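Local structure of 3-hydroxyisobutyrate dehydrogenase (Salmonella typhimurium, 3G0O) at residues A62-L68 / V88-K93; S25-L31 / D159-S163; S145-F151 / R167-G173. The protein probably oxidises L-threonate to 2-dehydro-L-erythronate with NAD(+), or less readily NADP(+), as a member of the 3-hydroxyisobutyrate dehydrogenase-related family. All coordinates share one frame. Residue numbers count along the deposited sequence, not the author numbering.

Interaction 1 of 3, residues A62-L68 / V88-K93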
# COMPACT_ATOMS: atom_id res chain seq x y z
N ALA A 62 36.03 -16.47 5.18
CA ALA A 62 35.91 -15.35 6.11
C ALA A 62 37.25 -14.66 6.37
O ALA A 62 37.30 -13.45 6.61
CB ALA A 62 35.31 -15.84 7.43
N GLY A 63 38.33 -15.43 6.31
CA GLY A 63 39.64 -14.87 6.55
C GLY A 63 40.22 -13.99 5.46
O GLY A 63 41.26 -13.36 5.66
N VAL A 64 39.56 -13.91 4.30
CA VAL A 64 40.08 -13.09 3.22
C VAL A 64 39.15 -12.00 2.72
O VAL A 64 39.57 -11.10 1.98
CB VAL A 64 40.48 -13.95 1.99
CG1 VAL A 64 41.47 -15.02 2.41
CG2 VAL A 64 39.24 -14.55 1.35
N VAL A 65 37.88 -12.06 3.10
CA VAL A 65 36.93 -11.06 2.64
C VAL A 65 37.14 -9.69 3.26
O VAL A 65 37.55 -9.57 4.42
CB VAL A 65 35.46 -11.50 2.91
CG1 VAL A 65 35.13 -12.74 2.10
CG2 VAL A 65 35.26 -11.74 4.39
N ASP A 66 36.86 -8.66 2.47
CA ASP A 66 36.97 -7.28 2.91
C ASP A 66 35.64 -6.92 3.58
O ASP A 66 35.57 -6.02 4.42
CB ASP A 66 37.20 -6.38 1.71
CG ASP A 66 38.52 -6.65 1.03
OD1 ASP A 66 39.56 -6.35 1.64
OD2 ASP A 66 38.53 -7.17 -0.10
N ALA A 67 34.59 -7.64 3.21
CA ALA A 67 33.27 -7.40 3.77
C ALA A 67 32.45 -8.68 3.77
O ALA A 67 32.54 -9.49 2.85
CB ALA A 67 32.55 -6.32 2.97
N LEU A 68 31.65 -8.84 4.81
CA LEU A 68 30.77 -10.00 4.92
C LEU A 68 29.36 -9.47 5.09
O LEU A 68 29.11 -8.65 5.98
CB LEU A 68 31.15 -10.85 6.14
CG LEU A 68 30.43 -12.20 6.24
CD1 LEU A 68 31.06 -13.18 5.25
CD2 LEU A 68 30.53 -12.75 7.66
N VAL A 88 32.50 -17.06 12.49
CA VAL A 88 33.57 -16.60 11.61
C VAL A 88 34.17 -15.24 11.97
O VAL A 88 35.19 -14.85 11.40
CB VAL A 88 33.10 -16.53 10.14
CG1 VAL A 88 32.60 -17.89 9.70
CG2 VAL A 88 32.01 -15.47 9.99
N ALA A 89 33.54 -14.53 12.90
CA ALA A 89 34.03 -13.21 13.29
C ALA A 89 35.51 -13.20 13.65
O ALA A 89 36.26 -12.35 13.18
CB ALA A 89 33.20 -12.67 14.46
N HIS A 90 35.94 -14.17 14.46
CA HIS A 90 37.33 -14.26 14.89
C HIS A 90 38.33 -14.60 13.79
O HIS A 90 39.54 -14.53 14.00
CB HIS A 90 37.46 -15.30 16.01
CG HIS A 90 37.20 -16.71 15.57
ND1 HIS A 90 38.21 -17.64 15.44
CD2 HIS A 90 36.07 -17.33 15.19
CE1 HIS A 90 37.70 -18.78 15.00
NE2 HIS A 90 36.40 -18.62 14.84
N LEU A 91 37.84 -14.96 12.61
CA LEU A 91 38.73 -15.30 11.50
C LEU A 91 38.93 -14.11 10.57
O LEU A 91 39.85 -14.09 9.76
CB LEU A 91 38.14 -16.45 10.70
CG LEU A 91 37.89 -17.74 11.46
CD1 LEU A 91 37.23 -18.73 10.51
CD2 LEU A 91 39.20 -18.29 11.99
N MSE A 92 38.05 -13.12 10.70
CA MSE A 92 38.09 -11.93 9.87
C MSE A 92 39.27 -11.02 10.17
O MSE A 92 39.65 -10.82 11.32
CB MSE A 92 36.77 -11.17 10.00
CG MSE A 92 35.61 -11.97 9.41
SE MSE A 92 33.91 -11.08 9.38
CE MSE A 92 34.23 -9.82 7.97
N LYS A 93 39.85 -10.46 9.11
CA LYS A 93 41.00 -9.59 9.27
C LYS A 93 40.63 -8.20 9.76
O LYS A 93 39.57 -7.67 9.44
CB LYS A 93 41.77 -9.48 7.94
CG LYS A 93 40.92 -9.02 6.77
CD LYS A 93 41.69 -9.01 5.46
CE LYS A 93 40.74 -8.89 4.29
NZ LYS A 93 41.45 -8.52 3.03
O HOH W 1 38.69 -11.20 6.33
O HOH W 2 42.25 -5.70 1.96
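The chain of 62-68 runs as a loop until Ala67, where strand 67-70 begins; 88-93 makes a short 3-10 turn at 89-91, with Leu91 N bonded to Val88 O (2.9 Å), and then extends. The two backbones come closest at Gly63 and Met92, whose CA atoms are 4.7 Å apart. There Gly63 CA makes a CA-H...O contact with Leu91 O (3.3 Å, 142° at the hydrogen). A water takes the place of direct backbone pairing: it donates to Ala62 O (2.7 Å) and Val65 O (2.8 Å) and accepts from Lys93 N (3.1 Å). Both segments belong to the Rossmann-type NAD-binding domain. The first leads into strand 67-70, the second precedes the neighbouring parallel strand 97-100, and the contact therefore joins the two connections that lead into the N-terminal ends of these strands, away from the predicted active site. Apolar groups close the rest of the gap. Ala62 CB meets Val88 CB at 3.6 Å, and the selenomethionine Met92 rests its CE against both Leu68 CB (3.7 Å) and Val65 CG2 (4.2 Å), while Leu68 CD2 reaches Val88 CG2 (3.9 Å). Leu121 also touches Met92. On the solvent side, Lys93 stretches over the loop with its last three chi angles trans. Its NZ forms a salt bridge with Asp66 OD1 (3.2 Å), a weak hydrogen bond to Val64 O (3.4 Å), and a bond to a second water (3.1 Å) that donates to Asp66 OD1 (2.8 Å). Asp66 has other partners too: OD1 pairs with Arg153, and OD2 accepts from the backbone N of His9.

Interaction 2 of 3, residues S25-L31 / D159-S163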
# COMPACT_ATOMS: atom_id res chain seq x y z
N SER A 25 24.43 -9.19 -7.77
CA SER A 25 24.71 -7.78 -7.97
C SER A 25 26.19 -7.52 -7.72
O SER A 25 26.81 -6.71 -8.41
CB SER A 25 23.84 -6.93 -7.05
OG SER A 25 22.47 -7.09 -7.38
N CYS A 26 26.77 -8.20 -6.73
CA CYS A 26 28.19 -8.03 -6.44
C CYS A 26 29.00 -8.58 -7.60
O CYS A 26 30.02 -8.00 -7.99
CB CYS A 26 28.58 -8.75 -5.15
SG CYS A 26 28.03 -7.91 -3.65
N LEU A 27 28.55 -9.70 -8.17
CA LEU A 27 29.24 -10.31 -9.30
C LEU A 27 29.19 -9.37 -10.51
O LEU A 27 30.18 -9.23 -11.23
CB LEU A 27 28.62 -11.67 -9.66
CG LEU A 27 29.08 -12.88 -8.83
CD1 LEU A 27 28.42 -14.16 -9.34
CD2 LEU A 27 30.60 -12.99 -8.93
N ARG A 28 28.05 -8.72 -10.73
CA ARG A 28 27.93 -7.80 -11.85
C ARG A 28 28.82 -6.59 -11.64
O ARG A 28 29.35 -6.03 -12.59
CB ARG A 28 26.49 -7.30 -12.03
CG ARG A 28 25.52 -8.33 -12.58
CD ARG A 28 24.32 -7.64 -13.24
NE ARG A 28 23.71 -6.65 -12.36
CZ ARG A 28 22.97 -6.94 -11.30
NH1 ARG A 28 22.75 -8.21 -10.96
NH2 ARG A 28 22.46 -5.97 -10.55
N ALA A 29 28.98 -6.20 -10.38
CA ALA A 29 29.81 -5.05 -10.04
C ALA A 29 31.30 -5.35 -10.19
O ALA A 29 32.12 -4.45 -10.09
CB ALA A 29 29.51 -4.60 -8.61
N GLY A 30 31.63 -6.61 -10.42
CA GLY A 30 33.03 -6.99 -10.59
C GLY A 30 33.78 -7.27 -9.30
O GLY A 30 35.01 -7.35 -9.30
N LEU A 31 33.06 -7.42 -8.20
CA LEU A 31 33.70 -7.71 -6.93
C LEU A 31 33.96 -9.21 -6.84
O LEU A 31 33.20 -10.00 -7.39
CB LEU A 31 32.80 -7.28 -5.77
CG LEU A 31 32.25 -5.85 -5.76
CD1 LEU A 31 31.32 -5.66 -4.57
CD2 LEU A 31 33.40 -4.85 -5.71
N ASP A 159 27.04 0.17 -3.10
CA ASP A 159 26.88 0.68 -4.46
C ASP A 159 26.37 -0.43 -5.39
O ASP A 159 25.59 -0.18 -6.31
CB ASP A 159 28.22 1.19 -5.03
CG ASP A 159 28.65 2.52 -4.44
OD1 ASP A 159 27.89 3.13 -3.66
OD2 ASP A 159 29.77 2.97 -4.79
N ALA A 160 26.81 -1.65 -5.14
CA ALA A 160 26.43 -2.78 -5.98
C ALA A 160 25.04 -3.35 -5.71
O ALA A 160 24.26 -3.55 -6.64
CB ALA A 160 27.47 -3.89 -5.84
N VAL A 161 24.74 -3.60 -4.45
CA VAL A 161 23.46 -4.20 -4.08
C VAL A 161 22.28 -3.25 -3.91
O VAL A 161 21.13 -3.68 -4.03
CB VAL A 161 23.60 -5.02 -2.78
CG1 VAL A 161 24.79 -5.96 -2.88
CG2 VAL A 161 23.75 -4.08 -1.58
N ALA A 162 22.55 -1.98 -3.65
CA ALA A 162 21.47 -1.02 -3.42
C ALA A 162 21.36 0.16 -4.37
O ALA A 162 22.33 0.54 -5.04
CB ALA A 162 21.57 -0.50 -2.00
N SER A 163 20.16 0.74 -4.43
CA SER A 163 19.89 1.91 -5.25
C SER A 163 19.46 3.07 -4.34
O SER A 163 19.50 4.23 -4.74
CB SER A 163 18.79 1.60 -6.28
OG SER A 163 17.61 1.15 -5.67
O HOH W 3 21.09 -6.65 -4.35
O HOH W 4 25.27 -4.29 -9.12
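Small side chains let the C-terminal ends of two helices, 17-28 and 148-161, come close together. The main bump is Ala160, whose CB points into a shallow hollow formed by Cys26, Ala29 and Leu31: it lies 3.5 Å from Ala29 CB, 4.2 Å from Cys26 CA and 4.4 Å from Leu31 CD1. Beside it, Val161 CG1 rests against Cys26 SG (3.9 Å), and Ser25 CB packs on Ala160 O (3.4 Å). The CA atoms of Ser25 and Val161 are 5.4 Å apart and those of Cys26 and Ala160 5.6 Å, a close approach that goes with an alanine at position 160 facing the other helix. Two waters fill the remaining gaps: one donates to Ser25 O (3.0 Å) and Ala160 O (2.8 Å), the other to Val161 O (3.0 Å) and, weakly, to Ser25 OG (3.4 Å), which is also bonded to Gly21 O. One wall of the hollow, Leu31, is set by a Schellman motif at Gly30, where positive phi ends the helix and Leu31 N bonds back to Cys26 O (3.1 Å), turning the leucine toward Ala160. Cys26 and Leu31 also touch Val10 of strand 9-13, and Leu31 leads into strand 32-36, while Val161 passes into strand 162-169, where Ser163 pairs with Met140. The contact thus sets the first helix of the Rossmann-type unit against helix 148-161, over the central sheet.

Interaction 3 of 3, residues S145-F151 / R167-G173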
# COMPACT_ATOMS: atom_id res chain seq x y z
N SER A 145 22.66 2.28 9.84
CA SER A 145 23.22 3.16 10.84
C SER A 145 24.54 2.52 11.28
O SER A 145 24.65 1.30 11.38
CB SER A 145 22.27 3.32 12.04
OG SER A 145 22.08 2.10 12.72
N GLY A 146 25.54 3.35 11.54
CA GLY A 146 26.84 2.84 11.94
C GLY A 146 27.93 3.86 11.69
O GLY A 146 27.66 4.93 11.14
N SER A 147 29.15 3.51 12.07
CA SER A 147 30.31 4.40 11.94
C SER A 147 30.70 4.74 10.51
O SER A 147 30.31 4.07 9.55
CB SER A 147 31.52 3.78 12.63
OG SER A 147 31.95 2.63 11.92
N GLU A 148 31.50 5.79 10.39
CA GLU A 148 31.98 6.25 9.09
C GLU A 148 32.89 5.17 8.52
O GLU A 148 32.94 4.95 7.31
CB GLU A 148 32.77 7.56 9.25
CG GLU A 148 33.28 8.13 7.95
CD GLU A 148 32.16 8.37 6.95
OE1 GLU A 148 31.20 9.08 7.29
OE2 GLU A 148 32.26 7.85 5.82
N ALA A 149 33.59 4.48 9.42
CA ALA A 149 34.49 3.41 9.01
C ALA A 149 33.71 2.27 8.36
O ALA A 149 34.15 1.70 7.37
CB ALA A 149 35.26 2.89 10.22
N ALA A 150 32.54 1.95 8.92
CA ALA A 150 31.72 0.88 8.36
C ALA A 150 31.14 1.29 7.01
O ALA A 150 31.19 0.52 6.05
CB ALA A 150 30.59 0.52 9.33
N PHE A 151 30.58 2.49 6.94
CA PHE A 151 30.00 2.99 5.70
C PHE A 151 31.04 3.06 4.58
O PHE A 151 30.77 2.69 3.44
CB PHE A 151 29.39 4.38 5.91
CG PHE A 151 27.97 4.35 6.41
CD1 PHE A 151 26.93 3.92 5.58
CD2 PHE A 151 27.66 4.73 7.71
CE1 PHE A 151 25.62 3.86 6.04
CE2 PHE A 151 26.35 4.68 8.18
CZ PHE A 151 25.33 4.24 7.34
N ARG A 167 21.05 6.66 5.52
CA ARG A 167 21.92 6.65 6.70
C ARG A 167 21.11 7.28 7.82
O ARG A 167 20.98 8.51 7.90
CB ARG A 167 23.20 7.44 6.43
CG ARG A 167 24.02 6.87 5.28
CD ARG A 167 25.27 7.69 4.96
NE ARG A 167 26.23 7.74 6.07
CZ ARG A 167 27.53 7.94 5.92
NH1 ARG A 167 28.04 8.11 4.70
NH2 ARG A 167 28.33 7.98 6.98
N ILE A 168 20.57 6.42 8.68
CA ILE A 168 19.73 6.84 9.79
C ILE A 168 20.51 7.52 10.91
O ILE A 168 20.12 8.59 11.39
CB ILE A 168 18.96 5.63 10.38
CG1 ILE A 168 18.33 4.82 9.24
CG2 ILE A 168 17.89 6.11 11.35
CD1 ILE A 168 17.40 5.60 8.33
N SER A 169 21.61 6.90 11.33
CA SER A 169 22.45 7.48 12.38
C SER A 169 23.87 6.98 12.21
O SER A 169 24.16 6.19 11.31
CB SER A 169 21.93 7.11 13.77
OG SER A 169 22.24 5.76 14.11
N ASP A 170 24.75 7.45 13.09
CA ASP A 170 26.15 7.05 13.04
C ASP A 170 26.44 5.93 14.02
O ASP A 170 27.59 5.57 14.25
CB ASP A 170 27.04 8.26 13.35
CG ASP A 170 26.91 8.73 14.78
OD1 ASP A 170 25.78 8.68 15.34
OD2 ASP A 170 27.93 9.16 15.36
N THR A 171 25.39 5.36 14.61
CA THR A 171 25.58 4.28 15.56
C THR A 171 24.61 3.13 15.31
O THR A 171 23.45 3.35 15.00
CB THR A 171 25.39 4.76 17.01
OG1 THR A 171 23.99 4.92 17.28
CG2 THR A 171 26.10 6.09 17.22
N PRO A 172 25.10 1.89 15.45
CA PRO A 172 24.25 0.71 15.23
C PRO A 172 23.01 0.77 16.12
O PRO A 172 23.08 1.23 17.26
CB PRO A 172 25.17 -0.44 15.62
CG PRO A 172 26.51 0.06 15.20
CD PRO A 172 26.49 1.49 15.70
N GLY A 173 21.89 0.32 15.59
CA GLY A 173 20.66 0.32 16.36
C GLY A 173 19.51 1.04 15.68
O GLY A 173 18.41 0.50 15.58
O HOH W 5 28.05 7.50 9.92
O HOH W 6 30.82 8.02 3.86
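Ser145 OG donates to Thr171 O (2.9 Å), and Ser145 OG itself also accepts from Gly175 N at the start of helix 174-202. Next to it, Gly146 N donates to Ser169 O (3.2 Å, 154°), an oxygen that also receives a CA-H...O contact from Ser145 CA (3.2 Å). Gly146 O accepts from a water (2.9 Å), which in turn accepts from Arg167 NH2 (3.0 Å). Within each segment a serine serves its own backbone: Ser147, the N-cap of helix 148-161, accepts from Ala150 N at OG (3.1 Å), and Ser169 OG takes Thr171 N (3.2 Å) in an ST turn. These bonds belong to the beta-alpha-beta unit of strand 140-145, helix 148-161 and strand 162-169, bringing together the turn that enters the helix and the chain leaving the second strand. Arg167 reaches back over the first turn of that helix. Its NH2 forms a salt bridge with Glu148 OE1 (3.1 Å), and a second water joins NH1 of Arg167 (2.9 Å) to OE2 of Glu148 (2.4 Å). The guanidinium stacks on Phe151, planes at 22°, with Arg167 CZ 3.9 Å from the ring centroid in a cation-pi contact. Beyond Pro172, Gly173, the N-cap of helix 174-202, donates from its N to Asp125 OD2; that helix carries Lys179, the predicted catalytic residue, and the side chain of Ile168 lies about 9 Å from that of Lys179.

From the N terminus, residues 25-31 come first, at the end of helix 17-28, and meet 159-163 only after more than a hundred residues, closing interaction 2. Interaction 1 opens and closes wholly within that loop, joining the approaches to strands 67-70 and 97-100. Interaction 3 opens later at 145-151, before the second half of interaction 2, and closes at 167-173 after it, so these two cross, sharing helix 148-161 and strand 162-169. Interactions 1 and 3 follow in series. All three reach the same sheet, yet their centres lie about 19 to 20 Å apart; interaction 3 alone leads on into helix 174-202.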